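Local coordinates for protein histidine kinase (Synechocystis sp., PDB 5DFY) that senses light through a bilin-binding GAF domain, the part described here, carrying covalently bound phycocyanobilin, and probably phosphorylates itself on histidine as a two-component sensor kinase, at residues Q52-D60 against E83-Q91; L66-F76 against L162-G172. All blocks are in the same frame, centred on the assembly; numbering follows the deposited sequence. Where two conformers were deposited one is given.

Contact 1 of 2, residues Q52-D60 against E83-Q91; sequences QNIFRATSD and EFIHESVAQ. With CYC (phycocyanobilin), chain B.
The imidazole of His86 lies flat against the helix backbone, one face covered by the Phe55–Arg56 peptide, whose Arg56 N sits 3.7 Å above the ring plane toward the rim. At the ring's edge, ND1 gives its hydrogen to Gln52 OE1 over 2.8 Å in a nearly straight bond (166°), with the oxygen in the ring plane and the ring nitrogen in the carbonyl plane; the amide and imidazole planes are nearly coplanar. A water in the same ring plane meets NE2 and also donates to Asp60 OD1. Both imidazole nitrogens are therefore occupied and the ring's rotation is fixed. The bend of Gln52 at chi2 (-64°) brings its amide down to the strand, where NE2 donates to Ile85 O at 3.0 Å. One amide thus holds two successive strand residues, its oxygen on the His86 ring and its nitrogen on the Ile85 carbonyl.

Beside this polar patch, Ile85 CD1 reaches the Phe55 ring obliquely, 3.5 Å from CE2, while Phe55 CB packs on His86 CB. Farther along, Ser59 and Ser88 meet through their CB atoms at 3.7 Å. In one of two conformers, Ser59 OG turns back to Phe55 O, which also accepts Ser59 N from the opposite face of its plane. Ser88 OG, placed anti to its backbone N (chi1 179°), donates to Asp60 OD1 at 2.7 Å on the anti side of the carboxylate; Arg63 also bonds this hydroxyl.

Ile85 and His86 form a classic beta bulge opposite Val73, and both direct their CB atoms at the helix. Phe84 points to the other side of the strand, its edge 3.5 Å from CAB of phycocyanobilin, measured from CE1. The arrangement is that of a GAF domain, with a helix packed on one face of an antiparallel sheet and the chromophore on the other.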
loop_
_atom_site.group_PDB
_atom_site.type_symbol
_atom_site.label_atom_id
_atom_site.label_comp_id
_atom_site.label_asym_id
_atom_site.label_seq_id
_atom_site.Cartn_x
_atom_site.Cartn_y
_atom_site.Cartn_z
ATOM N N GLN A 52 -17.635 -1.285 -5.230
ATOM C CA GLN A 52 -18.117 -0.916 -6.557
ATOM C C GLN A 52 -18.261 0.593 -6.654
ATOM O O GLN A 52 -18.055 1.150 -7.718
ATOM C CB GLN A 52 -19.435 -1.607 -6.904
ATOM C CG GLN A 52 -19.259 -3.021 -7.476
ATOM C CD GLN A 52 -18.530 -3.072 -8.832
ATOM O OE1 GLN A 52 -18.700 -2.201 -9.696
ATOM N NE2 GLN A 52 -17.708 -4.097 -9.008
ATOM N N ASN A 53 -18.557 1.261 -5.545
ATOM C CA ASN A 53 -18.590 2.713 -5.543
ATOM C C ASN A 53 -17.214 3.297 -5.844
ATOM O O ASN A 53 -17.109 4.287 -6.546
ATOM C CB ASN A 53 -19.086 3.274 -4.210
ATOM C CG ASN A 53 -20.598 3.248 -4.084
ATOM O OD1 ASN A 53 -21.319 2.991 -5.053
ATOM N ND2 ASN A 53 -21.089 3.539 -2.882
ATOM N N ILE A 54 -16.164 2.698 -5.289
ATOM C CA ILE A 54 -14.810 3.166 -5.554
ATOM C C ILE A 54 -14.472 2.974 -7.038
ATOM O O ILE A 54 -13.920 3.872 -7.674
ATOM C CB ILE A 54 -13.785 2.425 -4.672
ATOM C CG1 ILE A 54 -13.956 2.878 -3.219
ATOM C CG2 ILE A 54 -12.360 2.683 -5.148
ATOM C CD1 ILE A 54 -13.255 1.963 -2.217
ATOM N N PHE A 55 -14.801 1.809 -7.576
ATOM C CA PHE A 55 -14.522 1.511 -8.971
ATOM C C PHE A 55 -15.309 2.422 -9.893
ATOM O O PHE A 55 -14.798 2.889 -10.912
ATOM C CB PHE A 55 -14.843 0.050 -9.301
ATOM C CG PHE A 55 -14.063 -0.938 -8.498
ATOM C CD1 PHE A 55 -12.709 -0.750 -8.267
ATOM C CD2 PHE A 55 -14.672 -2.053 -7.967
ATOM C CE1 PHE A 55 -11.980 -1.664 -7.519
ATOM C CE2 PHE A 55 -13.953 -2.953 -7.206
ATOM C CZ PHE A 55 -12.603 -2.746 -6.978
ATOM N N ARG A 56 -16.583 2.655 -9.531
ATOM C CA ARG A 56 -17.374 3.579 -10.351
ATOM C C ARG A 56 -16.757 4.967 -10.352
ATOM O O ARG A 56 -16.559 5.584 -11.410
ATOM C CB ARG A 56 -18.818 3.628 -9.835
ATOM C CG ARG A 56 -19.747 4.508 -10.667
ATOM C CD ARG A 56 -21.153 4.490 -10.073
ATOM N NE ARG A 56 -21.184 5.096 -8.743
ATOM C CZ ARG A 56 -21.282 4.416 -7.599
ATOM N NH1 ARG A 56 -21.356 3.083 -7.604
ATOM N NH2 ARG A 56 -21.301 5.072 -6.440
ATOM N N ALA A 57 -16.420 5.472 -9.194
ATOM C CA ALA A 57 -15.895 6.818 -9.107
ATOM C C ALA A 57 -14.615 6.935 -9.918
ATOM O O ALA A 57 -14.444 7.874 -10.683
ATOM C CB ALA A 57 -15.641 7.217 -7.649
ATOM N N THR A 58 -13.716 5.976 -9.750
ATOM C CA THR A 58 -12.438 6.044 -10.436
ATOM C C THR A 58 -12.625 5.942 -11.938
ATOM O O THR A 58 -12.034 6.710 -12.691
ATOM C CB THR A 58 -11.474 4.922 -9.974
ATOM O OG1 THR A 58 -11.135 5.128 -8.599
ATOM C CG2 THR A 58 -10.201 4.922 -10.813
ATOM N N SER A 59 -13.438 5.002 -12.380
ATOM C CA SER A 59 -13.583 4.716 -13.804
ATOM C C SER A 59 -14.217 5.912 -14.510
ATOM O O SER A 59 -13.796 6.308 -15.588
ATOM C CB SER A 59 -14.434 3.461 -14.037
ATOM O OG SER A 59 -13.820 2.301 -13.477
ATOM N N ASP A 60 -15.261 6.466 -13.882
ATOM C CA ASP A 60 -15.932 7.638 -14.438
ATOM C C ASP A 60 -14.996 8.848 -14.447
ATOM O O ASP A 60 -15.013 9.653 -15.381
ATOM C CB ASP A 60 -17.193 8.002 -13.642
ATOM C CG ASP A 60 -18.339 7.008 -13.826
ATOM O OD1 ASP A 60 -18.303 6.141 -14.738
ATOM O OD2 ASP A 60 -19.314 7.116 -13.044
ATOM N N GLU A 83 -10.472 -10.941 -14.376
ATOM C CA GLU A 83 -11.894 -10.710 -14.526
ATOM C C GLU A 83 -12.161 -9.209 -14.595
ATOM O O GLU A 83 -11.625 -8.462 -13.800
ATOM C CB GLU A 83 -12.628 -11.346 -13.338
ATOM C CG GLU A 83 -14.114 -11.277 -13.364
ATOM C CD GLU A 83 -14.707 -11.807 -12.071
ATOM O OE1 GLU A 83 -14.004 -12.587 -11.382
ATOM O OE2 GLU A 83 -15.857 -11.436 -11.734
ATOM N N PHE A 84 -13.010 -8.764 -15.515
ATOM C CA PHE A 84 -13.493 -7.394 -15.472
ATOM C C PHE A 84 -14.488 -7.245 -14.365
ATOM O O PHE A 84 -15.382 -8.083 -14.199
ATOM C CB PHE A 84 -14.129 -7.005 -16.823
ATOM C CG PHE A 84 -13.132 -6.892 -17.918
ATOM C CD1 PHE A 84 -12.165 -5.905 -17.868
ATOM C CD2 PHE A 84 -13.122 -7.783 -18.971
ATOM C CE1 PHE A 84 -11.225 -5.786 -18.844
ATOM C CE2 PHE A 84 -12.158 -7.674 -19.963
ATOM C CZ PHE A 84 -11.220 -6.668 -19.906
ATOM N N ILE A 85 -14.343 -6.191 -13.585
ATOM C CA ILE A 85 -15.278 -5.957 -12.528
ATOM C C ILE A 85 -15.905 -4.584 -12.580
ATOM O O ILE A 85 -16.831 -4.329 -11.829
ATOM C CB ILE A 85 -14.613 -6.205 -11.157
ATOM C CG1 ILE A 85 -13.429 -5.277 -10.941
ATOM C CG2 ILE A 85 -14.141 -7.676 -11.065
ATOM C CD1 ILE A 85 -12.928 -5.326 -9.502
ATOM N N HIS A 86 -15.451 -3.712 -13.489
ATOM C CA HIS A 86 -16.167 -2.463 -13.714
ATOM C C HIS A 86 -15.857 -1.862 -15.069
ATOM O O HIS A 86 -14.758 -1.997 -15.590
ATOM C CB HIS A 86 -15.861 -1.430 -12.629
ATOM C CG HIS A 86 -16.875 -0.338 -12.561
ATOM N ND1 HIS A 86 -17.986 -0.399 -11.750
ATOM C CD2 HIS A 86 -16.984 0.822 -13.255
ATOM C CE1 HIS A 86 -18.718 0.686 -11.924
ATOM N NE2 HIS A 86 -18.130 1.443 -12.833
ATOM N N GLU A 87 -16.866 -1.187 -15.618
ATOM C CA GLU A 87 -16.787 -0.499 -16.902
ATOM C C GLU A 87 -17.417 0.882 -16.789
ATOM O O GLU A 87 -18.504 1.035 -16.227
ATOM C CB GLU A 87 -17.506 -1.312 -17.985
ATOM C CG GLU A 87 -17.648 -0.602 -19.323
ATOM C CD GLU A 87 -18.455 -1.429 -20.309
ATOM O OE1 GLU A 87 -19.458 -2.054 -19.878
ATOM O OE2 GLU A 87 -18.069 -1.472 -21.493
ATOM N N SER A 88 -16.752 1.894 -17.336
ATOM C CA SER A 88 -17.373 3.183 -17.608
ATOM C C SER A 88 -17.288 3.377 -19.116
ATOM O O SER A 88 -16.203 3.336 -19.676
ATOM C CB SER A 88 -16.668 4.325 -16.868
ATOM O OG SER A 88 -17.234 5.592 -17.140
ATOM N N VAL A 89 -18.427 3.572 -19.774
ATOM C CA VAL A 89 -18.440 3.685 -21.217
ATOM C C VAL A 89 -19.436 4.749 -21.673
ATOM O O VAL A 89 -20.513 4.907 -21.074
ATOM C CB VAL A 89 -18.763 2.318 -21.857
ATOM C CG1 VAL A 89 -20.151 1.805 -21.460
ATOM C CG2 VAL A 89 -18.632 2.360 -23.377
ATOM N N ALA A 90 -19.062 5.495 -22.715
ATOM C CA ALA A 90 -19.970 6.491 -23.291
ATOM C C ALA A 90 -21.137 5.774 -23.971
ATOM O O ALA A 90 -20.984 4.666 -24.487
ATOM C CB ALA A 90 -19.240 7.382 -24.278
ATOM N N GLN A 91 -22.298 6.412 -23.971
ATOM C CA GLN A 91 -23.529 5.760 -24.411
ATOM C C GLN A 91 -23.513 5.301 -25.878
ATOM O O GLN A 91 -24.272 4.382 -26.250
ATOM C CB GLN A 91 -24.730 6.675 -24.199
ATOM C CG GLN A 91 -24.761 7.855 -25.107
ATOM C CD GLN A 91 -25.941 8.762 -24.788
ATOM O OE1 GLN A 91 -27.093 8.335 -24.835
ATOM N NE2 GLN A 91 -25.650 10.001 -24.444
HETATM C CHA CYC B . 0.136 -8.732 -24.384
HETATM N NA CYC B . -2.191 -8.503 -23.392
HETATM C C1A CYC B . -0.791 -8.123 -23.630
HETATM C C2A CYC B . -0.560 -6.855 -22.859
HETATM C C3A CYC B . -1.781 -6.485 -22.183
HETATM C C4A CYC B . -2.791 -7.500 -22.524
HETATM C CMA CYC B . -1.939 -5.279 -21.295
HETATM C CAA CYC B . 0.785 -6.156 -22.767
HETATM C CBA CYC B . 1.498 -6.978 -21.671
HETATM C CGA CYC B . 2.950 -6.605 -21.373
HETATM O O1A CYC B . 3.572 -5.880 -22.181
HETATM O O2A CYC B . 3.551 -7.041 -20.330
HETATM C CHB CYC B . -4.198 -7.657 -22.063
HETATM N NB CYC B . -4.879 -5.243 -22.129
HETATM C C1B CYC B . -4.982 -6.661 -21.686
HETATM C C2B CYC B . -6.130 -6.779 -20.779
HETATM C C3B CYC B . -6.732 -5.521 -20.651
HETATM C C4B CYC B . -6.012 -4.537 -21.488
HETATM C CMB CYC B . -6.542 -8.079 -20.122
HETATM C CAB CYC B . -7.953 -5.181 -19.804
HETATM C CBB CYC B . -7.553 -4.272 -18.652
HETATM O OB CYC B . -6.226 -3.359 -21.649
HETATM N NC CYC B . -3.978 -12.118 -25.715
HETATM C C1C CYC B . -5.125 -12.492 -25.992
HETATM C C2C CYC B . -5.046 -13.987 -26.837
HETATM C C3C CYC B . -3.882 -14.489 -26.520
HETATM C C4C CYC B . -2.976 -13.177 -26.244
HETATM C CMC CYC B . -6.309 -14.866 -26.518
HETATM C CAC CYC B . -3.151 -15.463 -27.601
HETATM C CBC CYC B . -3.866 -16.794 -27.608
HETATM O OC CYC B . -6.165 -11.922 -25.726
HETATM C CHD CYC B . -1.640 -13.112 -26.339
HETATM N ND CYC B . -1.192 -10.873 -25.144
HETATM C C1D CYC B . -0.838 -11.907 -25.967
HETATM C C2D CYC B . 0.422 -11.695 -26.447
HETATM C C3D CYC B . 0.871 -10.530 -25.916
HETATM C C4D CYC B . -0.138 -10.022 -25.103
HETATM C CMD CYC B . 1.140 -12.652 -27.388
HETATM C CAD CYC B . 2.218 -9.897 -26.160
HETATM C CBD CYC B . 2.115 -8.798 -27.197
HETATM C CGD CYC B . 1.755 -9.396 -28.546
HETATM O O1D CYC B . 0.617 -9.212 -29.056
HETATM O O2D CYC B . 2.592 -10.096 -29.180
HETATM O O HOH W 1 -19.102 3.555 -14.169
#

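Contact 2 of 2, residues L66-F76 against L162-G172; sequences LSCDRVLVYRF and LWGLLGAYQNG. With CYC (phycocyanobilin), chain B.
Strands 70-76 and 161-170 run antiparallel, paired from Arg70–Tyr169 to Arg75–Gly164, and at one end a classic beta bulge lets Asp69 N and Arg70 N share Tyr169 O. Just beyond it, Asp69 OD2 takes Asn171 N on its anti lone pair, 2.7 Å away and almost straight (174°). On the chromophore face, Tyr169 OH donates to phycocyanobilin OB at 2.6 Å, with OB in the ring plane. Leu72 CD1 meets the same ring obliquely, 3.6 Å from Tyr169 CE2. A phenylalanine at Tyr169 would probably keep the packing on Leu72 but leave OB without this hydrogen-bond donor. Tyr74, its CG swung anti to the backbone N (chi1 180°), sets one ring face under the bilin methyl CMB, 3.7 Å from CZ.

Away from the bilin, Arg75 lays CG over the six-membered ring of Trp163 in a CH-pi contact, 4.0 Å from its centroid, while Val73 CG1 abuts the ring's edge, 3.7 Å from CH2. Leu166 CD1 fits between Val71 and Val73. At Gly164 a CB would clash with Tyr74 O.

The pair lies inside the sheet: strand 82-89 borders 70-76, where Glu87 forms a salt bridge with Arg70, and strand 150-158 borders 161-170. Helix 50-66 packs on Val71 and Val73.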
loop_
_atom_site.group_PDB
_atom_site.type_symbol
_atom_site.label_atom_id
_atom_site.label_comp_id
_atom_site.label_asym_id
_atom_site.label_seq_id
_atom_site.Cartn_x
_atom_site.Cartn_y
_atom_site.Cartn_z
ATOM N N LEU A 66 -9.749 12.023 -19.255
ATOM C CA LEU A 66 -9.059 11.701 -20.490
ATOM C C LEU A 66 -9.930 11.839 -21.733
ATOM O O LEU A 66 -9.425 11.769 -22.833
ATOM C CB LEU A 66 -8.514 10.278 -20.451
ATOM C CG LEU A 66 -7.405 10.009 -19.444
ATOM C CD1 LEU A 66 -6.920 8.575 -19.557
ATOM C CD2 LEU A 66 -6.258 10.990 -19.643
ATOM N N SER A 67 -11.222 12.022 -21.556
ATOM C CA SER A 67 -12.118 12.058 -22.706
ATOM C C SER A 67 -11.902 10.846 -23.604
ATOM O O SER A 67 -11.851 10.968 -24.827
ATOM C CB SER A 67 -11.910 13.342 -23.511
ATOM O OG SER A 67 -12.278 14.469 -22.749
ATOM N N CYS A 68 -11.751 9.680 -23.002
ATOM C CA CYS A 68 -11.650 8.437 -23.751
ATOM C C CYS A 68 -13.058 7.834 -23.851
ATOM O O CYS A 68 -14.017 8.386 -23.317
ATOM C CB CYS A 68 -10.661 7.470 -23.103
ATOM S SG CYS A 68 -11.022 7.005 -21.400
ATOM N N ASP A 69 -13.173 6.721 -24.558
ATOM C CA ASP A 69 -14.477 6.131 -24.852
ATOM C C ASP A 69 -14.920 5.077 -23.845
ATOM O O ASP A 69 -16.112 4.936 -23.561
ATOM C CB ASP A 69 -14.449 5.530 -26.247
ATOM C CG ASP A 69 -14.259 6.582 -27.312
ATOM O OD1 ASP A 69 -14.938 7.633 -27.224
ATOM O OD2 ASP A 69 -13.433 6.367 -28.209
ATOM N N ARG A 70 -13.952 4.345 -23.286
ATOM C CA ARG A 70 -14.245 3.273 -22.329
ATOM C C ARG A 70 -13.140 3.231 -21.291
ATOM O O ARG A 70 -12.008 3.521 -21.616
ATOM C CB ARG A 70 -14.344 1.914 -23.003
ATOM C CG ARG A 70 -15.094 0.880 -22.182
ATOM C CD ARG A 70 -14.907 -0.560 -22.642
ATOM N NE ARG A 70 -15.020 -0.804 -24.088
ATOM C CZ ARG A 70 -16.153 -1.011 -24.755
ATOM N NH1 ARG A 70 -16.077 -1.223 -26.053
ATOM N NH2 ARG A 70 -17.335 -1.001 -24.159
ATOM N N VAL A 71 -13.495 2.883 -20.055
ATOM C CA VAL A 71 -12.521 2.608 -18.992
ATOM C C VAL A 71 -12.894 1.273 -18.374
ATOM O O VAL A 71 -14.077 1.001 -18.136
ATOM C CB VAL A 71 -12.509 3.699 -17.938
ATOM C CG1 VAL A 71 -11.571 3.341 -16.784
ATOM C CG2 VAL A 71 -12.145 5.033 -18.551
ATOM N N LEU A 72 -11.889 0.435 -18.110
ATOM C CA LEU A 72 -12.118 -0.875 -17.520
ATOM C C LEU A 72 -11.215 -1.092 -16.314
ATOM O O LEU A 72 -10.038 -0.679 -16.300
ATOM C CB LEU A 72 -11.884 -2.006 -18.506
ATOM C CG LEU A 72 -12.785 -2.041 -19.750
ATOM C CD1 LEU A 72 -12.247 -3.000 -20.796
ATOM C CD2 LEU A 72 -14.197 -2.409 -19.325
ATOM N N VAL A 73 -11.791 -1.753 -15.318
ATOM C CA VAL A 73 -11.048 -2.262 -14.164
ATOM C C VAL A 73 -10.997 -3.779 -14.267
ATOM O O VAL A 73 -12.037 -4.431 -14.358
ATOM C CB VAL A 73 -11.707 -1.840 -12.844
ATOM C CG1 VAL A 73 -10.900 -2.397 -11.645
ATOM C CG2 VAL A 73 -11.807 -0.320 -12.737
ATOM N N TYR A 74 -9.787 -4.330 -14.234
ATOM C CA TYR A 74 -9.526 -5.757 -14.455
ATOM C C TYR A 74 -8.762 -6.262 -13.256
ATOM O O TYR A 74 -7.711 -5.725 -12.944
ATOM C CB TYR A 74 -8.716 -5.948 -15.727
ATOM C CG TYR A 74 -8.319 -7.341 -16.153
ATOM C CD1 TYR A 74 -9.177 -8.126 -16.915
ATOM C CD2 TYR A 74 -7.055 -7.845 -15.867
ATOM C CE1 TYR A 74 -8.797 -9.374 -17.350
ATOM C CE2 TYR A 74 -6.670 -9.113 -16.295
ATOM C CZ TYR A 74 -7.540 -9.855 -17.049
ATOM O OH TYR A 74 -7.186 -11.112 -17.488
ATOM N N ARG A 75 -9.306 -7.271 -12.591
ATOM C CA ARG A 75 -8.726 -7.797 -11.350
ATOM C C ARG A 75 -8.117 -9.160 -11.604
ATOM O O ARG A 75 -8.794 -10.034 -12.148
ATOM C CB ARG A 75 -9.797 -7.901 -10.276
ATOM C CG ARG A 75 -9.272 -8.380 -8.936
ATOM C CD ARG A 75 -10.383 -8.521 -7.929
ATOM N NE ARG A 75 -11.305 -9.547 -8.385
ATOM C CZ ARG A 75 -12.597 -9.605 -8.081
ATOM N NH1 ARG A 75 -13.150 -8.695 -7.292
ATOM N NH2 ARG A 75 -13.333 -10.584 -8.582
ATOM N N PHE A 76 -6.858 -9.345 -11.213
ATOM C CA PHE A 76 -6.202 -10.642 -11.352
ATOM C C PHE A 76 -6.724 -11.694 -10.379
ATOM O O PHE A 76 -7.007 -11.432 -9.204
ATOM C CB PHE A 76 -4.709 -10.485 -11.170
ATOM C CG PHE A 76 -4.013 -9.818 -12.328
ATOM C CD1 PHE A 76 -3.978 -10.412 -13.584
ATOM C CD2 PHE A 76 -3.395 -8.590 -12.172
ATOM C CE1 PHE A 76 -3.321 -9.794 -14.643
ATOM C CE2 PHE A 76 -2.732 -7.973 -13.211
ATOM C CZ PHE A 76 -2.704 -8.569 -14.463
ATOM N N LEU A 162 0.328 -6.695 -6.936
ATOM C CA LEU A 162 -0.237 -6.348 -8.244
ATOM C C LEU A 162 -1.625 -6.948 -8.306
ATOM O O LEU A 162 -1.801 -8.140 -8.539
ATOM C CB LEU A 162 0.627 -6.863 -9.398
ATOM C CG LEU A 162 0.033 -6.625 -10.801
ATOM C CD1 LEU A 162 -0.136 -5.159 -11.086
ATOM C CD2 LEU A 162 0.929 -7.283 -11.855
ATOM N N TRP A 163 -2.619 -6.103 -8.071
ATOM C CA TRP A 163 -3.981 -6.543 -7.896
ATOM C C TRP A 163 -4.753 -6.603 -9.213
ATOM O O TRP A 163 -5.641 -7.432 -9.386
ATOM C CB TRP A 163 -4.651 -5.586 -6.913
ATOM C CG TRP A 163 -6.131 -5.677 -6.754
ATOM C CD1 TRP A 163 -6.815 -6.338 -5.777
ATOM C CD2 TRP A 163 -7.122 -5.035 -7.568
ATOM N NE1 TRP A 163 -8.167 -6.154 -5.937
ATOM C CE2 TRP A 163 -8.382 -5.365 -7.033
ATOM C CE3 TRP A 163 -7.066 -4.214 -8.696
ATOM C CZ2 TRP A 163 -9.573 -4.898 -7.582
ATOM C CZ3 TRP A 163 -8.248 -3.761 -9.238
ATOM C CH2 TRP A 163 -9.486 -4.111 -8.691
ATOM N N GLY A 164 -4.392 -5.731 -10.137
ATOM C CA GLY A 164 -5.162 -5.637 -11.363
ATOM C C GLY A 164 -4.619 -4.561 -12.273
ATOM O O GLY A 164 -3.517 -4.046 -12.084
ATOM N N LEU A 165 -5.437 -4.214 -13.262
ATOM C CA LEU A 165 -5.115 -3.241 -14.288
ATOM C C LEU A 165 -6.250 -2.235 -14.404
ATOM O O LEU A 165 -7.408 -2.574 -14.195
ATOM C CB LEU A 165 -4.899 -3.898 -15.652
ATOM C CG LEU A 165 -3.907 -5.052 -15.723
ATOM C CD1 LEU A 165 -3.882 -5.655 -17.125
ATOM C CD2 LEU A 165 -2.538 -4.584 -15.355
ATOM N N LEU A 166 -5.884 -1.021 -14.767
ATOM C CA LEU A 166 -6.816 0.063 -15.085
ATOM C C LEU A 166 -6.548 0.488 -16.521
ATOM O O LEU A 166 -5.444 0.904 -16.848
ATOM C CB LEU A 166 -6.622 1.234 -14.114
ATOM C CG LEU A 166 -7.512 2.460 -14.340
ATOM C CD1 LEU A 166 -8.978 2.133 -14.208
ATOM C CD2 LEU A 166 -7.139 3.530 -13.337
ATOM N N GLY A 167 -7.540 0.310 -17.398
ATOM C CA GLY A 167 -7.381 0.623 -18.807
ATOM C C GLY A 167 -8.266 1.755 -19.281
ATOM O O GLY A 167 -9.414 1.852 -18.884
ATOM N N ALA A 168 -7.702 2.598 -20.130
ATOM C CA ALA A 168 -8.415 3.658 -20.829
ATOM C C ALA A 168 -8.332 3.371 -22.337
ATOM O O ALA A 168 -7.262 3.052 -22.859
ATOM C CB ALA A 168 -7.829 4.999 -20.499
ATOM N N TYR A 169 -9.470 3.490 -23.028
ATOM C CA TYR A 169 -9.601 3.015 -24.409
ATOM C C TYR A 169 -10.246 4.046 -25.296
ATOM O O TYR A 169 -11.188 4.720 -24.893
ATOM C CB TYR A 169 -10.428 1.729 -24.457
ATOM C CG TYR A 169 -9.894 0.689 -23.505
ATOM C CD1 TYR A 169 -8.841 -0.128 -23.872
ATOM C CD2 TYR A 169 -10.401 0.570 -22.225
ATOM C CE1 TYR A 169 -8.321 -1.070 -22.985
ATOM C CE2 TYR A 169 -9.902 -0.362 -21.342
ATOM C CZ TYR A 169 -8.864 -1.180 -21.732
ATOM O OH TYR A 169 -8.368 -2.090 -20.825
ATOM N N GLN A 170 -9.707 4.165 -26.508
ATOM C CA GLN A 170 -10.348 4.919 -27.579
ATOM C C GLN A 170 -10.887 3.904 -28.555
ATOM O O GLN A 170 -10.178 2.992 -28.949
ATOM C CB GLN A 170 -9.363 5.882 -28.259
ATOM C CG GLN A 170 -9.984 7.193 -28.706
ATOM C CD GLN A 170 -10.301 8.124 -27.547
ATOM O OE1 GLN A 170 -9.861 7.902 -26.423
ATOM N NE2 GLN A 170 -11.057 9.170 -27.815
ATOM N N ASN A 171 -12.139 4.087 -28.959
ATOM C CA ASN A 171 -12.869 3.071 -29.711
ATOM C C ASN A 171 -12.976 3.303 -31.205
ATOM O O ASN A 171 -13.082 2.339 -31.961
ATOM C CB ASN A 171 -14.282 2.951 -29.181
ATOM C CG ASN A 171 -14.361 2.219 -27.875
ATOM O OD1 ASN A 171 -13.424 2.248 -27.073
ATOM N ND2 ASN A 171 -15.468 1.538 -27.656
ATOM N N GLY A 172 -12.962 4.563 -31.613
ATOM C CA GLY A 172 -13.295 4.917 -32.987
ATOM C C GLY A 172 -12.243 5.620 -33.805
ATOM O O GLY A 172 -12.511 6.007 -34.949
HETATM C CHA CYC B . 0.136 -8.732 -24.384
HETATM N NA CYC B . -2.191 -8.503 -23.392
HETATM C C1A CYC B . -0.791 -8.123 -23.630
HETATM C C2A CYC B . -0.560 -6.855 -22.859
HETATM C C3A CYC B . -1.781 -6.485 -22.183
HETATM C C4A CYC B . -2.791 -7.500 -22.524
HETATM C CMA CYC B . -1.939 -5.279 -21.295
HETATM C CAA CYC B . 0.785 -6.156 -22.767
HETATM C CBA CYC B . 1.498 -6.978 -21.671
HETATM C CGA CYC B . 2.950 -6.605 -21.373
HETATM O O1A CYC B . 3.572 -5.880 -22.181
HETATM O O2A CYC B . 3.551 -7.041 -20.330
HETATM C CHB CYC B . -4.198 -7.657 -22.063
HETATM N NB CYC B . -4.879 -5.243 -22.129
HETATM C C1B CYC B . -4.982 -6.661 -21.686
HETATM C C2B CYC B . -6.130 -6.779 -20.779
HETATM C C3B CYC B . -6.732 -5.521 -20.651
HETATM C C4B CYC B . -6.012 -4.537 -21.488
HETATM C CMB CYC B . -6.542 -8.079 -20.122
HETATM C CAB CYC B . -7.953 -5.181 -19.804
HETATM C CBB CYC B . -7.553 -4.272 -18.652
HETATM O OB CYC B . -6.226 -3.359 -21.649
HETATM N NC CYC B . -3.978 -12.118 -25.715
HETATM C C1C CYC B . -5.125 -12.492 -25.992
HETATM C C2C CYC B . -5.046 -13.987 -26.837
HETATM C C3C CYC B . -3.882 -14.489 -26.520
HETATM C C4C CYC B . -2.976 -13.177 -26.244
HETATM C CMC CYC B . -6.309 -14.866 -26.518
HETATM C CAC CYC B . -3.151 -15.463 -27.601
HETATM C CBC CYC B . -3.866 -16.794 -27.608
HETATM O OC CYC B . -6.165 -11.922 -25.726
HETATM C CHD CYC B . -1.640 -13.112 -26.339
HETATM N ND CYC B . -1.192 -10.873 -25.144
HETATM C C1D CYC B . -0.838 -11.907 -25.967
HETATM C C2D CYC B . 0.422 -11.695 -26.447
HETATM C C3D CYC B . 0.871 -10.530 -25.916
HETATM C C4D CYC B . -0.138 -10.022 -25.103
HETATM C CMD CYC B . 1.140 -12.652 -27.388
HETATM C CAD CYC B . 2.218 -9.897 -26.160
HETATM C CBD CYC B . 2.115 -8.798 -27.197
HETATM C CGD CYC B . 1.755 -9.396 -28.546
HETATM O O1D CYC B . 0.617 -9.212 -29.056
HETATM O O2D CYC B . 2.592 -10.096 -29.180
HETATM O O HOH W 2 -10.552 12.373 -26.855
HETATM O O HOH W 3 -13.113 7.362 -30.626
HETATM O O HOH W 4 -13.012 -0.198 -25.911
HETATM O O HOH W 5 -6.220 -9.386 -7.452
#

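How the contacts relate
Contacts 1 and 2 have centres 9 Å apart and interlock along the chain: helix 50-66 leads into strand 70-76, strand 82-89 follows, and strand 161-170 comes much later. Strand 70-76 is the common neighbour, flanked by 82-89 and 161-170 in one five-stranded antiparallel sheet. The two sites touch directly, with Ser88 O 2.8 Å from Val71 N and Phe84 CE1 packed on Leu72 CD1. Contact 1 fastens the helix to an outer strand, whereas contact 2 pairs two inner strands. Both reach the same phycocyanobilin, with Phe84 and Tyr169 among the pocket residues, joining the helix-covered sheet to the light-sensing site of this GAF domain.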